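Long-range contacts in Non-heme chloroperoxidase CPO-A1 (Streptomyces aureofaciens, PDB 1A8Q), which brominates and may chlorinate substrates as a cofactor-free haloperoxidase of the alpha/beta hydrolase family, possibly in the biosynthesis of 7-chlorotetracycline: residues A[8-12]-A[55-61]; A[41-47]-A[268-273]; A[100-105]-A[207-211]. All coordinates share one frame. Residue numbers count along the deposited sequence, not the author numbering.

Contact 1. Residues A[8-12]-A[55-61]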
# COMPACT_ATOMS: atom_id res chain seq x y z
N GLY A 8 -20.29 10.92 -2.95
CA GLY A 8 -20.08 12.33 -2.68
C GLY A 8 -18.79 12.59 -1.91
O GLY A 8 -18.56 13.73 -1.48
N VAL A 9 -17.94 11.59 -1.80
CA VAL A 9 -16.68 11.75 -1.06
C VAL A 9 -15.66 12.39 -2.00
O VAL A 9 -15.68 12.04 -3.18
CB VAL A 9 -16.19 10.40 -0.53
CG1 VAL A 9 -14.79 10.44 0.03
CG2 VAL A 9 -17.14 10.00 0.62
N GLU A 10 -14.81 13.28 -1.51
CA GLU A 10 -13.81 13.86 -2.42
C GLU A 10 -12.48 13.15 -2.23
O GLU A 10 -11.88 13.17 -1.16
CB GLU A 10 -13.67 15.36 -2.10
CG GLU A 10 -14.93 16.12 -2.50
CD GLU A 10 -14.79 17.61 -2.26
OE1 GLU A 10 -14.30 18.01 -1.20
OE2 GLU A 10 -15.16 18.37 -3.18
N ILE A 11 -12.00 12.50 -3.31
CA ILE A 11 -10.72 11.79 -3.22
C ILE A 11 -9.67 12.67 -3.90
O ILE A 11 -9.82 12.99 -5.09
CB ILE A 11 -10.82 10.44 -3.95
CG1 ILE A 11 -11.76 9.49 -3.16
CG2 ILE A 11 -9.46 9.74 -4.11
CD1 ILE A 11 -11.33 9.17 -1.75
N PHE A 12 -8.67 13.07 -3.12
CA PHE A 12 -7.63 13.95 -3.69
C PHE A 12 -6.62 13.09 -4.44
O PHE A 12 -6.28 12.02 -3.93
CB PHE A 12 -6.89 14.66 -2.53
CG PHE A 12 -5.83 15.63 -3.05
CD1 PHE A 12 -6.19 16.91 -3.43
CD2 PHE A 12 -4.52 15.22 -3.11
CE1 PHE A 12 -5.20 17.79 -3.88
CE2 PHE A 12 -3.54 16.10 -3.59
CZ PHE A 12 -3.90 17.37 -3.98
N ARG A 55 -9.74 7.64 1.34
CA ARG A 55 -10.72 8.41 2.13
C ARG A 55 -10.19 8.55 3.54
O ARG A 55 -9.60 7.67 4.15
CB ARG A 55 -12.08 7.69 2.13
CG ARG A 55 -11.98 6.32 2.80
CD ARG A 55 -13.17 5.45 2.39
NE ARG A 55 -14.45 5.93 2.84
CZ ARG A 55 -15.47 6.38 2.11
NH1 ARG A 55 -15.54 6.51 0.81
NH2 ARG A 55 -16.58 6.75 2.78
N GLY A 56 -10.37 9.79 4.13
CA GLY A 56 -9.86 9.96 5.49
C GLY A 56 -8.35 10.07 5.66
O GLY A 56 -7.86 10.04 6.78
N HIS A 57 -7.59 10.27 4.57
CA HIS A 57 -6.14 10.40 4.64
C HIS A 57 -5.77 11.61 3.76
O HIS A 57 -6.54 11.94 2.84
CB HIS A 57 -5.44 9.14 4.06
CG HIS A 57 -5.67 7.85 4.82
ND1 HIS A 57 -6.90 7.22 4.92
CD2 HIS A 57 -4.78 7.09 5.50
CE1 HIS A 57 -6.79 6.14 5.66
NE2 HIS A 57 -5.52 6.05 6.05
N GLY A 58 -4.63 12.17 4.06
CA GLY A 58 -4.10 13.26 3.20
C GLY A 58 -5.11 14.38 3.05
O GLY A 58 -5.57 14.93 4.06
N HIS A 59 -5.44 14.74 1.82
CA HIS A 59 -6.36 15.81 1.52
C HIS A 59 -7.71 15.30 1.04
O HIS A 59 -8.52 16.09 0.53
CB HIS A 59 -5.82 16.71 0.39
CG HIS A 59 -4.65 17.54 0.84
ND1 HIS A 59 -4.70 18.50 1.81
CD2 HIS A 59 -3.39 17.50 0.36
CE1 HIS A 59 -3.50 19.03 1.97
NE2 HIS A 59 -2.71 18.44 1.09
N SER A 60 -7.98 13.99 1.24
CA SER A 60 -9.32 13.53 0.87
C SER A 60 -10.33 13.83 2.00
O SER A 60 -9.91 14.18 3.10
CB SER A 60 -9.32 12.00 0.67
OG SER A 60 -8.59 11.74 -0.53
N THR A 61 -11.61 13.71 1.72
CA THR A 61 -12.60 14.04 2.80
C THR A 61 -12.30 13.30 4.07
O THR A 61 -12.10 12.09 4.11
CB THR A 61 -14.01 13.69 2.30
OG1 THR A 61 -14.28 14.29 1.05
CG2 THR A 61 -15.09 14.17 3.29
O HOH W 1 -15.12 16.83 1.08
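The segment 8-12 enters strand 10-16, and the irregular loop 55-61 runs beside it. The CA atoms come closest at I11 and S60, 4.7 Å apart, and at E10 and T61, 5.4 Å apart. One backbone bond joins the two: T61 N donates to E10 O at 2.9 Å. Side-chain hydroxyls accept from the amides on the two sides of I11: E10 N donates to T61 OG1 at 2.8 Å, and F12 N to S60 OG at 2.9 Å. The loop is shaped by a type II' turn from H57 to S60, with G58 at positive phi, and by the bond from H57 ND1 to R55 O, 2.8 Å.

Water 1 links E10 OE1 to T61 OG1, at 2.7 Å from each. H59 lies against F12 in two ways. Its CB sits over the face of the ring, 4.0 Å from the centroid, and its imidazole edge meets the same ring in a T-shaped pair, centroids 5.1 Å apart. V9 CG2 touches R55 NH1 at 3.8 Å, while the guanidinium forms a salt bridge with D75 of helix 69-82. S60 OG is also hydrogen-bonded to D53 O.

Thus the loop after strand 48-52 of the alpha/beta hydrolase fold docks on strand 10-16, in the antiparallel part of the sheet. It leads on to helix 69-82, and I2 of strand 2-4 touches E10 and F12.

Contact 2. Residues A[41-47]-A[268-273]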
# COMPACT_ATOMS: atom_id res chain seq x y z
N ALA A 41 9.96 8.99 -10.91
CA ALA A 41 10.68 7.96 -11.67
C ALA A 41 9.85 7.47 -12.85
O ALA A 41 10.41 7.33 -13.95
CB ALA A 41 11.08 6.80 -10.79
N VAL A 42 8.58 7.11 -12.64
CA VAL A 42 7.82 6.60 -13.79
C VAL A 42 7.49 7.67 -14.79
O VAL A 42 7.49 7.39 -16.01
CB VAL A 42 6.56 5.80 -13.37
CG1 VAL A 42 7.05 4.70 -12.42
CG2 VAL A 42 5.51 6.71 -12.74
N VAL A 43 7.24 8.93 -14.39
CA VAL A 43 6.89 9.93 -15.39
C VAL A 43 8.15 10.29 -16.20
O VAL A 43 8.03 10.42 -17.44
CB VAL A 43 6.31 11.17 -14.69
CG1 VAL A 43 5.92 12.23 -15.72
CG2 VAL A 43 5.03 10.74 -13.95
N ASP A 44 9.32 10.25 -15.60
CA ASP A 44 10.56 10.54 -16.36
C ASP A 44 10.85 9.41 -17.35
O ASP A 44 11.51 9.66 -18.37
CB ASP A 44 11.78 10.71 -15.46
CG ASP A 44 11.78 12.08 -14.75
OD1 ASP A 44 11.15 12.99 -15.29
OD2 ASP A 44 12.54 12.16 -13.79
N ALA A 45 10.32 8.23 -17.13
CA ALA A 45 10.47 7.10 -18.04
C ALA A 45 9.35 7.03 -19.06
O ALA A 45 9.28 6.07 -19.85
CB ALA A 45 10.56 5.82 -17.23
N GLY A 46 8.44 7.97 -19.13
CA GLY A 46 7.39 8.06 -20.11
C GLY A 46 6.02 7.48 -19.81
O GLY A 46 5.17 7.31 -20.68
N TYR A 47 5.73 7.37 -18.50
CA TYR A 47 4.43 6.94 -18.03
C TYR A 47 3.67 8.09 -17.36
O TYR A 47 4.28 9.14 -17.17
CB TYR A 47 4.59 5.84 -16.96
CG TYR A 47 5.27 4.59 -17.56
CD1 TYR A 47 4.49 3.63 -18.18
CD2 TYR A 47 6.63 4.41 -17.41
CE1 TYR A 47 5.14 2.52 -18.74
CE2 TYR A 47 7.27 3.31 -17.97
CZ TYR A 47 6.50 2.40 -18.64
OH TYR A 47 7.12 1.27 -19.18
N LEU A 268 10.75 -1.66 -10.67
CA LEU A 268 9.45 -1.20 -11.15
C LEU A 268 9.51 -0.82 -12.61
O LEU A 268 8.66 -1.23 -13.40
CB LEU A 268 8.97 0.01 -10.31
CG LEU A 268 7.62 0.58 -10.74
CD1 LEU A 268 6.49 -0.43 -10.60
CD2 LEU A 268 7.36 1.83 -9.85
N LEU A 269 10.56 -0.07 -13.01
CA LEU A 269 10.66 0.36 -14.38
C LEU A 269 10.91 -0.85 -15.32
O LEU A 269 10.28 -0.85 -16.39
CB LEU A 269 11.75 1.41 -14.52
CG LEU A 269 11.39 2.84 -14.08
CD1 LEU A 269 12.59 3.73 -14.31
CD2 LEU A 269 10.18 3.35 -14.85
N GLU A 270 11.64 -1.82 -14.84
CA GLU A 270 11.85 -3.04 -15.66
C GLU A 270 10.54 -3.77 -15.85
O GLU A 270 10.12 -4.13 -16.96
CB GLU A 270 12.89 -3.92 -14.99
CG GLU A 270 13.10 -5.24 -15.76
CD GLU A 270 14.12 -6.07 -15.00
OE1 GLU A 270 15.32 -5.84 -15.22
OE2 GLU A 270 13.70 -6.90 -14.17
N PHE A 271 9.76 -3.93 -14.76
CA PHE A 271 8.47 -4.58 -14.81
C PHE A 271 7.47 -3.85 -15.66
O PHE A 271 6.61 -4.47 -16.29
CB PHE A 271 7.91 -4.72 -13.36
CG PHE A 271 6.65 -5.53 -13.29
CD1 PHE A 271 6.70 -6.91 -13.47
CD2 PHE A 271 5.41 -4.90 -13.19
CE1 PHE A 271 5.50 -7.62 -13.45
CE2 PHE A 271 4.23 -5.61 -13.11
CZ PHE A 271 4.29 -6.99 -13.28
N LEU A 272 7.47 -2.49 -15.69
CA LEU A 272 6.49 -1.75 -16.44
C LEU A 272 6.59 -1.98 -17.95
O LEU A 272 5.62 -1.75 -18.65
CB LEU A 272 6.55 -0.24 -16.17
CG LEU A 272 6.09 0.13 -14.74
CD1 LEU A 272 6.49 1.57 -14.42
CD2 LEU A 272 4.61 -0.10 -14.60
N ASN A 273 7.73 -2.46 -18.42
CA ASN A 273 7.87 -2.79 -19.84
C ASN A 273 7.28 -4.17 -20.13
O ASN A 273 7.64 -4.76 -21.17
CB ASN A 273 9.36 -2.87 -20.19
CG ASN A 273 9.93 -1.48 -20.33
OD1 ASN A 273 10.51 -1.17 -21.36
ND2 ASN A 273 9.76 -0.64 -19.32
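Two helix ends meet here through apolar side chains. L268 comes first on 268-273. L268 CD2 lies 3.9 Å from V42 CG1, and its CA-to-CB bond points toward helix 36-44. L269 follows and has the most surface covered among the residues of its segment. Its CA-to-CB bond points sideways, but its CD2 reaches several partners. L269 CD2 is 3.5 Å from A45 CB, 4.2 Å from V42 CG1 and 4.3 Å from Y47 CE2. The backbones are also closest here, with the CA atoms of V42 and L269 6.9 Å apart.

One turn after L268, L272 again points toward 41-47. L272 CD1 does double service: it lies 3.8 Å from V42 CG1 and sits over the face of the Y47 ring, 4.2 Å from the centroid, as a CH-pi contact. L272 CB packs at 3.6 Å from Y47 CZ. N273 ends the segment. N273 ND2 makes a weak hydrogen bond, 3.0 Å, back to L269 O.

A Schellman motif closes helix 36-44 and brings the chain round to Y47. G46 has positive phi, Y47 N bonds to V42 O at 3.0 Å, and G46 N bonds to V43 O at 3.0 Å. The chain then turns toward strand 48-52.

Helix 260-272 is the C-terminal helix of the alpha/beta hydrolase fold. It and helix 36-44 pack against the central sheet: V42 and L268 touch F24 of strand 21-25, L272 and Y47 touch V22 of that strand, and L268 also reaches V91 of strand 88-93.

Contact 3. Residues A[100-105]-A[207-211]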
# COMPACT_ATOMS: atom_id res chain seq x y z
N LEU A 100 -5.98 -3.19 -3.76
CA LEU A 100 -5.67 -3.70 -5.12
C LEU A 100 -6.33 -5.08 -5.29
O LEU A 100 -7.09 -5.22 -6.24
CB LEU A 100 -4.16 -3.82 -5.25
CG LEU A 100 -3.62 -3.95 -6.70
CD1 LEU A 100 -2.08 -3.79 -6.69
CD2 LEU A 100 -3.93 -5.33 -7.25
N ALA A 101 -6.13 -5.93 -4.32
CA ALA A 101 -6.74 -7.30 -4.43
C ALA A 101 -8.24 -7.24 -4.48
O ALA A 101 -8.91 -7.92 -5.30
CB ALA A 101 -6.23 -8.10 -3.25
N ARG A 102 -8.89 -6.45 -3.62
CA ARG A 102 -10.34 -6.40 -3.61
C ARG A 102 -10.88 -5.70 -4.83
O ARG A 102 -11.96 -6.03 -5.31
CB ARG A 102 -10.84 -5.81 -2.26
CG ARG A 102 -12.36 -5.74 -2.19
CD ARG A 102 -13.03 -7.12 -2.20
NE ARG A 102 -12.32 -8.06 -1.38
CZ ARG A 102 -12.52 -8.22 -0.07
NH1 ARG A 102 -13.42 -7.47 0.54
NH2 ARG A 102 -11.79 -9.14 0.57
N TYR A 103 -10.15 -4.73 -5.44
CA TYR A 103 -10.54 -4.17 -6.72
C TYR A 103 -10.58 -5.27 -7.80
O TYR A 103 -11.58 -5.30 -8.53
CB TYR A 103 -9.53 -3.04 -7.13
CG TYR A 103 -9.89 -2.50 -8.50
CD1 TYR A 103 -10.87 -1.56 -8.75
CD2 TYR A 103 -9.18 -3.04 -9.58
CE1 TYR A 103 -11.16 -1.15 -10.05
CE2 TYR A 103 -9.46 -2.65 -10.88
CZ TYR A 103 -10.43 -1.72 -11.09
OH TYR A 103 -10.69 -1.34 -12.39
N VAL A 104 -9.57 -6.12 -7.84
CA VAL A 104 -9.61 -7.21 -8.84
C VAL A 104 -10.82 -8.12 -8.57
O VAL A 104 -11.59 -8.51 -9.48
CB VAL A 104 -8.29 -7.97 -8.84
CG1 VAL A 104 -8.35 -9.28 -9.63
CG2 VAL A 104 -7.21 -7.08 -9.48
N GLY A 105 -11.03 -8.43 -7.30
CA GLY A 105 -12.11 -9.36 -6.93
C GLY A 105 -13.47 -8.80 -7.29
O GLY A 105 -14.37 -9.55 -7.68
N ASP A 207 -9.61 -13.49 -3.65
CA ASP A 207 -9.39 -12.44 -4.64
C ASP A 207 -8.10 -12.67 -5.44
O ASP A 207 -8.09 -12.40 -6.65
CB ASP A 207 -9.24 -11.07 -3.93
CG ASP A 207 -10.53 -10.56 -3.32
OD1 ASP A 207 -11.64 -10.77 -3.86
OD2 ASP A 207 -10.43 -9.92 -2.26
N LEU A 208 -7.06 -13.14 -4.79
CA LEU A 208 -5.76 -13.39 -5.43
C LEU A 208 -5.89 -14.46 -6.53
O LEU A 208 -5.20 -14.35 -7.53
CB LEU A 208 -4.68 -13.84 -4.47
CG LEU A 208 -4.28 -12.89 -3.31
CD1 LEU A 208 -3.24 -13.52 -2.42
CD2 LEU A 208 -3.77 -11.57 -3.91
N LYS A 209 -6.76 -15.43 -6.32
CA LYS A 209 -6.93 -16.48 -7.34
C LYS A 209 -7.60 -15.95 -8.60
O LYS A 209 -7.60 -16.59 -9.68
CB LYS A 209 -7.75 -17.62 -6.71
CG LYS A 209 -7.07 -18.43 -5.62
CD LYS A 209 -8.11 -19.40 -5.03
CE LYS A 209 -7.53 -20.29 -3.95
NZ LYS A 209 -8.62 -21.23 -3.44
N LYS A 210 -8.23 -14.78 -8.59
CA LYS A 210 -8.85 -14.15 -9.73
C LYS A 210 -7.88 -13.30 -10.55
O LYS A 210 -8.31 -12.79 -11.59
CB LYS A 210 -10.05 -13.31 -9.31
CG LYS A 210 -11.09 -14.20 -8.61
CD LYS A 210 -12.37 -13.44 -8.35
CE LYS A 210 -13.55 -14.43 -8.40
NZ LYS A 210 -13.88 -14.72 -9.84
N PHE A 211 -6.65 -13.17 -10.12
CA PHE A 211 -5.67 -12.38 -10.89
C PHE A 211 -5.38 -13.13 -12.19
O PHE A 211 -5.27 -14.37 -12.13
CB PHE A 211 -4.40 -12.20 -10.09
CG PHE A 211 -4.37 -11.05 -9.09
CD1 PHE A 211 -5.34 -10.94 -8.14
CD2 PHE A 211 -3.30 -10.17 -9.11
CE1 PHE A 211 -5.31 -9.90 -7.20
CE2 PHE A 211 -3.25 -9.13 -8.18
CZ PHE A 211 -4.25 -9.00 -7.24
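In the alpha/beta hydrolase fold the helix 96-107 follows the nucleophile strand, whose turn carries the catalytic S94. Segment 100-105 of that helix packs against 207-211, which holds part of helix 205-208 and a type I turn from L208 to F211.

The polar link is a salt bridge. R102 NE donates to D207 OD2 at 2.8 Å, and R102 NH2 donates to the same oxygen at 3.2 Å. R102 NH1 has another acid, D70. The guanidinium therefore serves two carboxylates. Four backbone amides find acceptors within their own segment: G105 N bonds to A101 O at 3.0 Å, V104 N to L100 O at 3.1 Å, K210 N to D207 O at 3.1 Å and F211 N to L208 O at 3.2 Å.

G105 permits the close approach. Its CA is 4.7 Å from D207 CA, and a CB there would clash with D207 OD1. The apolar side centres on F211. V104 CG2 lies over one face of its ring, A101 CA is at the edge, and L100 CD2 is 3.7 Å from F211 CZ. L100 also reaches strands 88-93 and 112-118. Beside the ring, V104 CG1 sits 3.7 Å from F211 CD1.

In the fold
All three contacts are partly buried, and none touches another. Contacts 2 and 3 come nearest, about 9 Å between nearest atoms. Contact 3 is the closest to the chain's centre, about 14 Å between centres, and has the most buried residues. It joins helix 96-107 to the lead-in of strand 215-220, combining a salt bridge with a packed phenylalanine. Contact 2 lies farthest out, about 18 Å between centres, and joins two helix ends almost wholly by apolar packing. Contact 1, near the sheet's antiparallel edge, relies on hydrogen bonds and a water between strand and loop. Helix 69-82 is shared: its D75 pairs with R55 of contact 1 and its D70 with R102 of contact 3.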